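Local atomic coordinates of uncharacterized protein PF1083 (Pyrococcus furiosus, PDB entry 3NRN), a protein that is of unknown function but binds adenosine monophosphate and is probably a flavin-containing oxidoreductase of the amine oxidase family. Residues A74-V79 against G182-G187; S157-D162 against A320-N325; G240-V245 against K259-I264. All blocks are in the same frame, centred on the assembly; numbering follows the deposited sequence.

The three contacts lie in separate parts of one chain. Contact 1 pairs two strands of a small antiparallel sheet. Contact 2 joins the loop after helix 142-156 to the turn that follows strand 312-320 of the large mixed sheet. Contact 3 packs helix 241-248 on helix 255-262, just beyond strand 234-237 of the parallel sheet. Contacts 1 and 2 interleave along the chain, and their centres are about 30 Å apart. Contact 3 comes after contact 1 and is nested within the loop closed by contact 2, with about 21 Å between those two centres. Contacts 1 and 2 join parts more than 100 residues apart; contact 3 is local, between successive helices.

Contact 1: residues A74-V79 against G182-G187; sequences AKVEIV and GLIRGG
Glu77 and Arg185 lie side by side with their side chains pointing the same way. Both have CG anti to the backbone N, at chi1 173° and 177°, and the two chains leave the backbone in the same sense and run alongside each other. Their flat ends are not coplanar: the carboxylate and guanidinium planes stand 59° apart. A salt bridge joins Glu77 OE1 to Arg185 NE at the edge of the guanidinium, although the place of OE1 is doubtful. A water accepts from Arg185 NH2 and gives a weak bond to Glu77 OE2. The backbones of the same two residues are also joined directly, with Arg185 N donating to Glu77 O at 2.9 Å. A second water links Glu77 N to Arg185 O.

The side chains of Val76 and Ile184 cross obliquely, with Val76 CG1 3.7 Å from Ile184 CG2. Ile78 and Ile184 form an antiparallel non-hydrogen-bonded pair. Val79 and Leu183 form the hydrogen-bonded pair, and their side chains lie on the other face. Val79 N gives its bond to Leu183 O at 3.0 Å, and Leu183 N returns one to Val79 O. At Gly182 a CB would be tight against Val79 O and Ile78 CG2.

Strand 182-184 is the middle strand of this sheet, between strands 78-80 and 56-57. Ile78 and Ile184 both touch Ile57 of strand 56-57. Val79 and Leu183 pack on Leu303, while Val76 rests on Val191 and Glu194 of helix 188-200.

Contact 2: residues S157-D162 against A320-N325; sequences SVSLSD and ALKNGN
Where Ser159 meets Lys322, the nearby flat group is the carboxylate of Asp162, which holds the Ser159 backbone from within its own segment and does not touch 320-325. Its OD2 takes the N-H of Ser159 on the anti lone pair, with Ser159 N 3.1 Å from Asp162 OD2. Asp162 N in turn donates to Ser159 O. These two bonds join the residue before the short 3-10 segment to its last residue.

Lys322 reaches across with an extended chain. Its chi2 to chi4 are all near 180° and carry NZ to Ser159. Lys322 NZ donates to Ser159 OG at 2.6 Å, and CE lies beside the same oxygen. A water accepts from Lys322 NZ and donates to Val158 O. Another accepts from Lys322 N and lies 3.0 Å from Ser157 O. Ala320 CB packs against the backbone of Ser157, 3.7 Å from Ser157 CA.

Lys322 is the second residue of a type II' turn from Leu321 to Gly324. An alanine in place of Ser159 would probably leave the Lys322 ammonium without its hydroxyl acceptor and freer to turn.

Glu149 of helix 142-156 lies near both groups, with a weak hydrogen bond to Ser159 OG and a long, weak ion pair to Lys322 NZ. The chemistry thus implies a polar surface link between two loops: the lysine charge is met mainly by a hydroxyl and water, and probably balanced in part by nearby acidic groups.

Contact 3: residues G240-V245 against K259-I264; sequences GVRETV and KQVDSI
Arg242 reaches over to the carbonyl of Val261, and these two residues, with Ile264, bury the most surface here. The arginine chain runs extended as far as CD and then bends at chi3 -57°, which turns NE to one side. Arg242 NH2 donates to Val261 O at 2.6 Å. The nitrogen lies in the carbonyl plane, on a lone pair, while the oxygen stands 21° out of the guanidinium plane. A weak, long bond from Arg242 NE, 3.3 Å from Val261 O, goes to the same oxygen. Val261 O also accepts from Ile264 N. The guanidinium thus lies beside the C-terminal part of helix 255-262, where a positive charge would probably interact favourably with the carbonyl end of the helix.

The rest of Val261 packs on apolar groups. Its side chain crosses that of Val241, with Val261 CG2 3.5 Å from Val241 CG1. Val261 CG1 lies 3.7 Å from Arg242 CA. Val245 CG2 comes within 4.3 Å of Val261 CG2. Ile264 adds a looser touch, its CD1 4.4 Å from Val241 CB. Ile264 CB lies 3.6 Å from Arg242 NH2.

The carboxylate of Asp262 turns elsewhere, to a salt bridge with Arg250. Val241 also touches Tyr257, and Val245 touches Leu258, both on helix 255-262. Helix 241-248 follows strand 234-237 of the parallel sheet, and Thr244 bonds back to Ser237 at the strand's end.

Contact 1: residues A74-V79 against G182-G187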
loop_
_atom_site.group_PDB
_atom_site.type_symbol
_atom_site.label_atom_id
_atom_site.label_comp_id
_atom_site.label_asym_id
_atom_site.label_seq_id
_atom_site.Cartn_x
_atom_site.Cartn_y
_atom_site.Cartn_z
ATOM N N ALA A 74 -12.900 -13.103 5.832
ATOM C CA ALA A 74 -11.553 -13.592 5.579
ATOM C C ALA A 74 -10.928 -14.000 6.903
ATOM O O ALA A 74 -11.114 -13.330 7.920
ATOM C CB ALA A 74 -10.714 -12.512 4.915
ATOM N N LYS A 75 -10.211 -15.116 6.894
ATOM C CA LYS A 75 -9.545 -15.590 8.095
ATOM C C LYS A 75 -8.065 -15.312 7.882
ATOM O O LYS A 75 -7.360 -16.099 7.256
ATOM C CB LYS A 75 -9.782 -17.090 8.293
ATOM C CG LYS A 75 -11.247 -17.484 8.485
ATOM C CD LYS A 75 -11.909 -16.717 9.628
ATOM C CE LYS A 75 -11.185 -16.917 10.957
ATOM N NZ LYS A 75 -11.183 -18.341 11.398
ATOM N N VAL A 76 -7.607 -14.169 8.378
ATOM C CA VAL A 76 -6.215 -13.783 8.222
ATOM C C VAL A 76 -5.645 -13.312 9.542
ATOM O O VAL A 76 -6.244 -12.474 10.218
ATOM C CB VAL A 76 -6.069 -12.652 7.191
ATOM C CG1 VAL A 76 -4.614 -12.218 7.095
ATOM C CG2 VAL A 76 -6.570 -13.127 5.841
ATOM N N GLU A 77 -4.486 -13.848 9.910
ATOM C CA GLU A 77 -3.865 -13.459 11.168
ATOM C C GLU A 77 -2.929 -12.285 11.004
ATOM O O GLU A 77 -1.860 -12.403 10.398
ATOM C CB GLU A 77 -3.101 -14.623 11.795
ATOM C CG GLU A 77 -2.303 -14.201 13.023
ATOM C CD GLU A 77 -1.894 -15.368 13.892
ATOM O OE1 GLU A 77 -1.302 -16.329 13.357
ATOM O OE2 GLU A 77 -2.162 -15.321 15.112
ATOM N N ILE A 78 -3.349 -11.156 11.567
ATOM C CA ILE A 78 -2.595 -9.913 11.523
ATOM C C ILE A 78 -2.251 -9.531 12.958
ATOM O O ILE A 78 -3.145 -9.394 13.788
ATOM C CB ILE A 78 -3.448 -8.782 10.931
ATOM C CG1 ILE A 78 -3.914 -9.162 9.527
ATOM C CG2 ILE A 78 -2.647 -7.481 10.910
ATOM C CD1 ILE A 78 -4.986 -8.235 8.979
ATOM N N VAL A 79 -0.969 -9.338 13.249
ATOM C CA VAL A 79 -0.565 -8.969 14.602
ATOM C C VAL A 79 0.159 -7.626 14.635
ATOM O O VAL A 79 1.210 -7.466 14.008
ATOM C CB VAL A 79 0.366 -10.042 15.223
ATOM C CG1 VAL A 79 0.796 -9.612 16.624
ATOM C CG2 VAL A 79 -0.345 -11.394 15.261
ATOM N N GLY A 182 1.132 -3.908 11.346
ATOM C CA GLY A 182 1.007 -5.276 11.800
ATOM C C GLY A 182 1.478 -6.213 10.711
ATOM O O GLY A 182 1.324 -5.917 9.523
ATOM N N LEU A 183 2.062 -7.335 11.120
ATOM C CA LEU A 183 2.562 -8.345 10.198
ATOM C C LEU A 183 1.466 -9.361 9.889
ATOM O O LEU A 183 0.546 -9.557 10.683
ATOM C CB LEU A 183 3.768 -9.062 10.808
ATOM C CG LEU A 183 5.031 -8.235 11.068
ATOM C CD1 LEU A 183 6.115 -9.135 11.664
ATOM C CD2 LEU A 183 5.521 -7.623 9.769
ATOM N N ILE A 184 1.584 -10.010 8.735
ATOM C CA ILE A 184 0.608 -10.989 8.285
ATOM C C ILE A 184 1.178 -12.408 8.272
ATOM O O ILE A 184 2.132 -12.689 7.550
ATOM C CB ILE A 184 0.148 -10.679 6.847
ATOM C CG1 ILE A 184 -0.147 -9.184 6.695
ATOM C CG2 ILE A 184 -1.077 -11.508 6.515
ATOM C CD1 ILE A 184 -0.392 -8.771 5.275
ATOM N N ARG A 185 0.594 -13.308 9.050
ATOM C CA ARG A 185 1.087 -14.681 9.047
ATOM C C ARG A 185 0.821 -15.234 7.657
ATOM O O ARG A 185 -0.279 -15.065 7.109
ATOM C CB ARG A 185 0.366 -15.530 10.101
ATOM C CG ARG A 185 0.786 -17.001 10.107
ATOM C CD ARG A 185 0.285 -17.710 11.365
ATOM N NE ARG A 185 0.987 -17.241 12.557
ATOM C CZ ARG A 185 2.261 -17.516 12.826
ATOM N NH1 ARG A 185 2.972 -18.266 11.990
ATOM N NH2 ARG A 185 2.832 -17.028 13.919
ATOM N N GLY A 186 1.836 -15.871 7.079
ATOM C CA GLY A 186 1.694 -16.425 5.746
ATOM C C GLY A 186 2.055 -15.421 4.668
ATOM O O GLY A 186 2.047 -15.746 3.484
ATOM N N GLY A 187 2.377 -14.196 5.073
ATOM C CA GLY A 187 2.738 -13.174 4.106
ATOM C C GLY A 187 1.528 -12.604 3.388
ATOM O O GLY A 187 0.390 -12.934 3.726
HETATM O O HOH W 1 -2.874 -15.526 8.218
HETATM O O HOH W 2 0.804 -15.595 15.816
#

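Contact 2: residues S157-D162 against A320-N325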
loop_
_atom_site.group_PDB
_atom_site.type_symbol
_atom_site.label_atom_id
_atom_site.label_comp_id
_atom_site.label_asym_id
_atom_site.label_seq_id
_atom_site.Cartn_x
_atom_site.Cartn_y
_atom_site.Cartn_z
ATOM N N SER A 157 6.793 7.316 -0.281
ATOM C CA SER A 157 7.851 7.345 -1.283
ATOM C C SER A 157 8.186 8.736 -1.819
ATOM O O SER A 157 8.548 8.878 -2.983
ATOM C CB SER A 157 7.494 6.431 -2.458
ATOM O OG SER A 157 7.726 5.077 -2.120
ATOM N N VAL A 158 8.055 9.755 -0.979
ATOM C CA VAL A 158 8.376 11.124 -1.378
ATOM C C VAL A 158 9.045 11.825 -0.207
ATOM O O VAL A 158 9.105 11.285 0.900
ATOM C CB VAL A 158 7.121 11.940 -1.769
ATOM C CG1 VAL A 158 6.400 11.271 -2.928
ATOM C CG2 VAL A 158 6.200 12.090 -0.576
ATOM N N SER A 159 9.562 13.021 -0.462
ATOM C CA SER A 159 10.205 13.806 0.580
ATOM C C SER A 159 9.114 14.578 1.298
ATOM O O SER A 159 8.039 14.816 0.740
ATOM C CB SER A 159 11.218 14.781 -0.023
ATOM O OG SER A 159 12.313 14.077 -0.583
ATOM N N LEU A 160 9.392 14.969 2.535
ATOM C CA LEU A 160 8.428 15.708 3.334
ATOM C C LEU A 160 7.914 16.939 2.583
ATOM O O LEU A 160 6.723 17.258 2.633
ATOM C CB LEU A 160 9.072 16.114 4.660
ATOM C CG LEU A 160 8.121 16.455 5.807
ATOM C CD1 LEU A 160 7.104 15.339 5.997
ATOM C CD2 LEU A 160 8.926 16.650 7.076
ATOM N N SER A 161 8.807 17.619 1.870
ATOM C CA SER A 161 8.415 18.807 1.117
ATOM C C SER A 161 7.469 18.473 -0.038
ATOM O O SER A 161 6.864 19.369 -0.628
ATOM C CB SER A 161 9.658 19.543 0.587
ATOM O OG SER A 161 10.466 18.702 -0.224
ATOM N N ASP A 162 7.331 17.187 -0.354
ATOM C CA ASP A 162 6.442 16.769 -1.434
ATOM C C ASP A 162 5.010 16.539 -0.958
ATOM O O ASP A 162 4.102 16.337 -1.767
ATOM C CB ASP A 162 6.964 15.499 -2.107
ATOM C CG ASP A 162 8.215 15.747 -2.925
ATOM O OD1 ASP A 162 8.224 16.713 -3.713
ATOM O OD2 ASP A 162 9.183 14.973 -2.788
ATOM N N ALA A 320 12.831 5.044 -0.826
ATOM C CA ALA A 320 12.129 5.850 -1.816
ATOM C C ALA A 320 13.232 6.244 -2.808
ATOM O O ALA A 320 14.251 6.816 -2.415
ATOM C CB ALA A 320 11.529 7.088 -1.154
ATOM N N LEU A 321 13.050 5.931 -4.086
ATOM C CA LEU A 321 14.088 6.251 -5.063
ATOM C C LEU A 321 14.209 7.740 -5.385
ATOM O O LEU A 321 15.316 8.272 -5.490
ATOM C CB LEU A 321 13.855 5.471 -6.359
ATOM C CG LEU A 321 14.899 5.684 -7.462
ATOM C CD1 LEU A 321 16.268 5.222 -6.989
ATOM C CD2 LEU A 321 14.480 4.917 -8.701
ATOM N N LYS A 322 13.072 8.411 -5.531
ATOM C CA LYS A 322 13.067 9.826 -5.870
ATOM C C LYS A 322 13.786 9.948 -7.211
ATOM O O LYS A 322 13.468 9.206 -8.144
ATOM C CB LYS A 322 13.769 10.625 -4.764
ATOM C CG LYS A 322 13.130 10.382 -3.391
ATOM C CD LYS A 322 13.727 11.236 -2.276
ATOM C CE LYS A 322 12.974 11.004 -0.968
ATOM N NZ LYS A 322 13.470 11.845 0.162
ATOM N N ASN A 323 14.749 10.859 -7.325
ATOM C CA ASN A 323 15.481 11.005 -8.584
ATOM C C ASN A 323 16.815 10.273 -8.547
ATOM O O ASN A 323 17.690 10.536 -9.362
ATOM C CB ASN A 323 15.718 12.482 -8.912
ATOM C CG ASN A 323 14.434 13.223 -9.209
ATOM O OD1 ASN A 323 13.590 12.732 -9.950
ATOM N ND2 ASN A 323 14.281 14.412 -8.638
ATOM N N GLY A 324 16.962 9.343 -7.609
ATOM C CA GLY A 324 18.210 8.609 -7.494
ATOM C C GLY A 324 18.536 7.724 -8.679
ATOM O O GLY A 324 17.657 7.392 -9.478
ATOM N N ASN A 325 19.812 7.360 -8.805
ATOM C CA ASN A 325 20.265 6.478 -9.876
ATOM C C ASN A 325 20.160 5.056 -9.320
ATOM O O ASN A 325 20.758 4.738 -8.287
ATOM C CB ASN A 325 21.710 6.826 -10.264
ATOM C CG ASN A 325 22.282 5.886 -11.314
ATOM O OD1 ASN A 325 22.765 4.803 -10.996
ATOM N ND2 ASN A 325 22.221 6.300 -12.577
HETATM O O HOH W 3 10.369 7.855 -5.075
HETATM O O HOH W 4 11.440 11.101 2.229
#

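Contact 3: residues G240-V245 against K259-I264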
loop_
_atom_site.group_PDB
_atom_site.type_symbol
_atom_site.label_atom_id
_atom_site.label_comp_id
_atom_site.label_asym_id
_atom_site.label_seq_id
_atom_site.Cartn_x
_atom_site.Cartn_y
_atom_site.Cartn_z
ATOM N N GLY A 240 -5.055 0.910 -12.653
ATOM C CA GLY A 240 -4.494 2.257 -12.661
ATOM C C GLY A 240 -5.200 3.192 -13.632
ATOM O O GLY A 240 -5.650 2.768 -14.701
ATOM N N VAL A 241 -5.270 4.470 -13.264
ATOM C CA VAL A 241 -5.948 5.494 -14.053
ATOM C C VAL A 241 -5.535 5.603 -15.514
ATOM O O VAL A 241 -6.390 5.627 -16.403
ATOM C CB VAL A 241 -5.789 6.888 -13.401
ATOM C CG1 VAL A 241 -6.387 7.950 -14.303
ATOM C CG2 VAL A 241 -6.486 6.909 -12.053
ATOM N N ARG A 242 -4.231 5.663 -15.759
ATOM C CA ARG A 242 -3.717 5.789 -17.116
ATOM C C ARG A 242 -4.109 4.636 -18.029
ATOM O O ARG A 242 -4.578 4.855 -19.140
ATOM C CB ARG A 242 -2.195 5.936 -17.087
ATOM C CG ARG A 242 -1.566 6.085 -18.462
ATOM C CD ARG A 242 -0.141 6.615 -18.379
ATOM N NE ARG A 242 -0.074 7.892 -17.674
ATOM C CZ ARG A 242 1.001 8.673 -17.635
ATOM N NH1 ARG A 242 2.111 8.313 -18.263
ATOM N NH2 ARG A 242 0.969 9.818 -16.967
ATOM N N GLU A 243 -3.918 3.405 -17.569
ATOM C CA GLU A 243 -4.272 2.248 -18.389
ATOM C C GLU A 243 -5.787 2.152 -18.595
ATOM O O GLU A 243 -6.256 1.811 -19.678
ATOM C CB GLU A 243 -3.754 0.966 -17.736
ATOM C CG GLU A 243 -3.889 -0.274 -18.606
ATOM C CD GLU A 243 -3.168 -0.143 -19.939
ATOM O OE1 GLU A 243 -2.034 0.383 -19.959
ATOM O OE2 GLU A 243 -3.736 -0.576 -20.963
ATOM N N THR A 244 -6.552 2.461 -17.552
ATOM C CA THR A 244 -8.005 2.395 -17.645
ATOM C C THR A 244 -8.533 3.406 -18.669
ATOM O O THR A 244 -9.479 3.118 -19.395
ATOM C CB THR A 244 -8.651 2.632 -16.273
ATOM O OG1 THR A 244 -8.152 1.659 -15.345
ATOM C CG2 THR A 244 -10.152 2.493 -16.357
ATOM N N VAL A 245 -7.915 4.583 -18.724
ATOM C CA VAL A 245 -8.303 5.606 -19.692
ATOM C C VAL A 245 -8.047 5.032 -21.094
ATOM O O VAL A 245 -8.872 5.167 -22.000
ATOM C CB VAL A 245 -7.471 6.907 -19.489
ATOM C CG1 VAL A 245 -7.569 7.800 -20.722
ATOM C CG2 VAL A 245 -7.977 7.660 -18.268
ATOM N N LYS A 259 -5.145 15.728 -19.350
ATOM C CA LYS A 259 -3.915 16.465 -19.092
ATOM C C LYS A 259 -3.323 15.989 -17.773
ATOM O O LYS A 259 -2.125 15.724 -17.672
ATOM C CB LYS A 259 -4.206 17.969 -19.009
ATOM C CG LYS A 259 -2.963 18.826 -18.794
ATOM C CD LYS A 259 -3.310 20.307 -18.701
ATOM C CE LYS A 259 -2.058 21.161 -18.552
ATOM N NZ LYS A 259 -1.260 20.796 -17.349
ATOM N N GLN A 260 -4.182 15.887 -16.763
ATOM C CA GLN A 260 -3.771 15.439 -15.441
ATOM C C GLN A 260 -3.272 13.992 -15.471
ATOM O O GLN A 260 -2.265 13.662 -14.839
ATOM C CB GLN A 260 -4.943 15.566 -14.465
ATOM C CG GLN A 260 -4.679 14.943 -13.117
ATOM C CD GLN A 260 -5.852 15.073 -12.172
ATOM O OE1 GLN A 260 -6.134 16.154 -11.659
ATOM N NE2 GLN A 260 -6.549 13.967 -11.940
ATOM N N VAL A 261 -3.974 13.138 -16.212
ATOM C CA VAL A 261 -3.600 11.728 -16.314
ATOM C C VAL A 261 -2.276 11.541 -17.046
ATOM O O VAL A 261 -1.462 10.700 -16.667
ATOM C CB VAL A 261 -4.684 10.900 -17.055
ATOM C CG1 VAL A 261 -4.177 9.486 -17.302
ATOM C CG2 VAL A 261 -5.969 10.861 -16.235
ATOM N N ASP A 262 -2.063 12.316 -18.102
ATOM C CA ASP A 262 -0.826 12.208 -18.860
ATOM C C ASP A 262 0.336 12.784 -18.057
ATOM O O ASP A 262 1.499 12.551 -18.377
ATOM C CB ASP A 262 -0.943 12.949 -20.198
ATOM C CG ASP A 262 -2.002 12.353 -21.111
ATOM O OD1 ASP A 262 -2.207 11.121 -21.065
ATOM O OD2 ASP A 262 -2.618 13.113 -21.888
ATOM N N SER A 263 0.013 13.530 -17.008
ATOM C CA SER A 263 1.026 14.155 -16.167
ATOM C C SER A 263 1.410 13.320 -14.951
ATOM O O SER A 263 2.255 13.734 -14.158
ATOM C CB SER A 263 0.532 15.521 -15.695
ATOM O OG SER A 263 0.309 16.379 -16.798
ATOM N N ILE A 264 0.786 12.157 -14.799
ATOM C CA ILE A 264 1.081 11.289 -13.667
ATOM C C ILE A 264 2.441 10.628 -13.834
ATOM O O ILE A 264 2.707 9.978 -14.845
ATOM C CB ILE A 264 0.023 10.180 -13.507
ATOM C CG1 ILE A 264 -1.353 10.800 -13.260
ATOM C CG2 ILE A 264 0.406 9.263 -12.348
ATOM C CD1 ILE A 264 -2.474 9.786 -13.134
#